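Local coordinates for protein protease 2A (Rhinovirus C, PDB 5X45) that is probably a chymotrypsin-like cysteine protease that cleaves the viral polyprotein, and carries a structural zinc ion, at residues Y60-R63 with S64-R67. Numbering follows the deposited sequence.
Sequences YYSR and SKDR
Tyr61 reaches forward along the strand end to meet Asp66, at the far end of the turn. From CB the side chain sets off with CG anti to the backbone N (chi1 175°), a torsion that carries the ring past the following residues. CD1 passes 3.9 Å from Arg67 O, CE1 comes within 3.7 Å of Asp66 OD1, and the backbone N of Arg63 lies over one face, offset toward the rim. At the tip, OH donates a hydrogen bond of 2.8 Å to Asp66 OD1, approaching nearly along the C-O axis of that oxygen. OD1 lies at the ring edge, in its plane, while the carboxylate plane is turned 81° from the ring. Tyrosine suits this place because its flat body lies along the turn while its hydroxyl reaches across to the Asp66 carboxylate; aspartate, with its short side chain, brings a carboxylate oxygen to the phenol hydroxyl.

The backbone closes beneath this bridge. Ser62 N donates to Arg67 O at 3.0 Å, nearly straight, and Arg67 N returns a weak bond to Ser62 O. Inside the turn, Ser62 OG accepts a weak bond from Lys65 N; serine suits the place because its hydroxyl oxygen, one bond beyond CB, can serve that N-H. Asp66 N gives another weak bond, to Arg63 O. Ser64 OG is hydrogen-bonded to Asp106 OD2, joining the turn to a neighbouring loop, and exposed Lys65 sends its chain away from the strand end. Asp66 adopts a left-handed backbone conformation (phi 48°), and together with Arg67 it faces the single residue Ser62. This is a G1 beta bulge, closing the hairpin between strands 57-62 and 67-76 in the six-stranded antiparallel barrel of this PA-clan, chymotrypsin-like protease.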
loop_
_atom_site.group_PDB
_atom_site.type_symbol
_atom_site.label_atom_id
_atom_site.label_comp_id
_atom_site.label_asym_id
_atom_site.label_seq_id
_atom_site.Cartn_x
_atom_site.Cartn_y
_atom_site.Cartn_z
ATOM N N TYR A 60 -8.167 -7.353 1.015
ATOM C CA TYR A 60 -7.779 -6.127 0.345
ATOM C C TYR A 60 -8.815 -5.655 -0.671
ATOM O O TYR A 60 -9.583 -6.446 -1.216
ATOM C CB TYR A 60 -6.411 -6.295 -0.328
ATOM C CG TYR A 60 -6.422 -7.088 -1.612
ATOM C CD1 TYR A 60 -6.395 -8.476 -1.597
ATOM C CD2 TYR A 60 -6.456 -6.442 -2.852
ATOM C CE1 TYR A 60 -6.393 -9.200 -2.780
ATOM C CE2 TYR A 60 -6.456 -7.158 -4.035
ATOM C CZ TYR A 60 -6.424 -8.536 -3.995
ATOM O OH TYR A 60 -6.424 -9.252 -5.170
ATOM N N TYR A 61 -8.813 -4.354 -0.926
ATOM C CA TYR A 61 -9.695 -3.769 -1.919
ATOM C C TYR A 61 -9.079 -3.846 -3.318
ATOM O O TYR A 61 -7.937 -3.441 -3.524
ATOM C CB TYR A 61 -10.003 -2.317 -1.551
ATOM C CG TYR A 61 -10.821 -1.610 -2.590
ATOM C CD1 TYR A 61 -12.138 -1.980 -2.833
ATOM C CD2 TYR A 61 -10.276 -0.581 -3.347
ATOM C CE1 TYR A 61 -12.895 -1.335 -3.799
ATOM C CE2 TYR A 61 -11.025 0.067 -4.316
ATOM C CZ TYR A 61 -12.331 -0.317 -4.535
ATOM O OH TYR A 61 -13.077 0.320 -5.490
ATOM N N SER A 62 -9.835 -4.389 -4.264
ATOM C CA SER A 62 -9.456 -4.404 -5.674
ATOM C C SER A 62 -10.306 -3.407 -6.442
ATOM O O SER A 62 -11.515 -3.626 -6.589
ATOM C CB SER A 62 -9.639 -5.803 -6.274
ATOM O OG SER A 62 -9.523 -5.774 -7.691
ATOM N N ARG A 63 -9.697 -2.333 -6.949
ATOM C CA ARG A 63 -10.486 -1.306 -7.637
ATOM C C ARG A 63 -11.050 -1.838 -8.948
ATOM O O ARG A 63 -12.209 -1.583 -9.269
ATOM C CB ARG A 63 -9.680 -0.031 -7.908
ATOM C CG ARG A 63 -10.588 1.118 -8.342
ATOM C CD ARG A 63 -9.839 2.391 -8.647
ATOM N NE ARG A 63 -9.325 2.391 -10.016
ATOM C CZ ARG A 63 -9.869 3.071 -11.023
ATOM N NH1 ARG A 63 -10.949 3.813 -10.822
ATOM N NH2 ARG A 63 -9.331 3.009 -12.235
ATOM N N SER A 64 -10.236 -2.598 -9.679
ATOM C CA SER A 64 -10.626 -3.146 -10.972
ATOM C C SER A 64 -11.821 -4.091 -10.883
ATOM O O SER A 64 -12.626 -4.152 -11.813
ATOM C CB SER A 64 -9.449 -3.877 -11.617
ATOM O OG SER A 64 -8.966 -4.906 -10.775
ATOM N N LYS A 65 -11.932 -4.829 -9.777
ATOM C CA LYS A 65 -13.071 -5.727 -9.550
ATOM C C LYS A 65 -14.144 -5.076 -8.682
ATOM O O LYS A 65 -15.238 -5.618 -8.541
ATOM C CB LYS A 65 -12.608 -7.037 -8.902
ATOM C CG LYS A 65 -11.660 -7.832 -9.772
ATOM C CD LYS A 65 -12.344 -8.260 -11.043
ATOM C CE LYS A 65 -11.476 -9.212 -11.841
ATOM N NZ LYS A 65 -12.110 -9.519 -13.156
ATOM N N ASP A 66 -13.811 -3.913 -8.121
ATOM C CA ASP A 66 -14.649 -3.163 -7.175
ATOM C C ASP A 66 -15.231 -4.030 -6.046
ATOM O O ASP A 66 -16.433 -4.002 -5.781
ATOM C CB ASP A 66 -15.782 -2.450 -7.916
ATOM C CG ASP A 66 -16.352 -1.272 -7.123
ATOM O OD1 ASP A 66 -15.604 -0.691 -6.302
ATOM O OD2 ASP A 66 -17.546 -0.931 -7.314
ATOM N N ARG A 67 -14.369 -4.790 -5.383
ATOM C CA ARG A 67 -14.769 -5.580 -4.222
ATOM C C ARG A 67 -13.562 -5.934 -3.376
ATOM O O ARG A 67 -12.424 -5.781 -3.803
ATOM C CB ARG A 67 -15.495 -6.859 -4.650
ATOM C CG ARG A 67 -14.714 -7.699 -5.651
ATOM C CD ARG A 67 -15.151 -9.148 -5.633
ATOM N NE ARG A 67 -14.681 -9.834 -4.436
ATOM C CZ ARG A 67 -14.661 -11.156 -4.290
ATOM N NH1 ARG A 67 -15.078 -11.945 -5.270
ATOM N NH2 ARG A 67 -14.211 -11.692 -3.165
#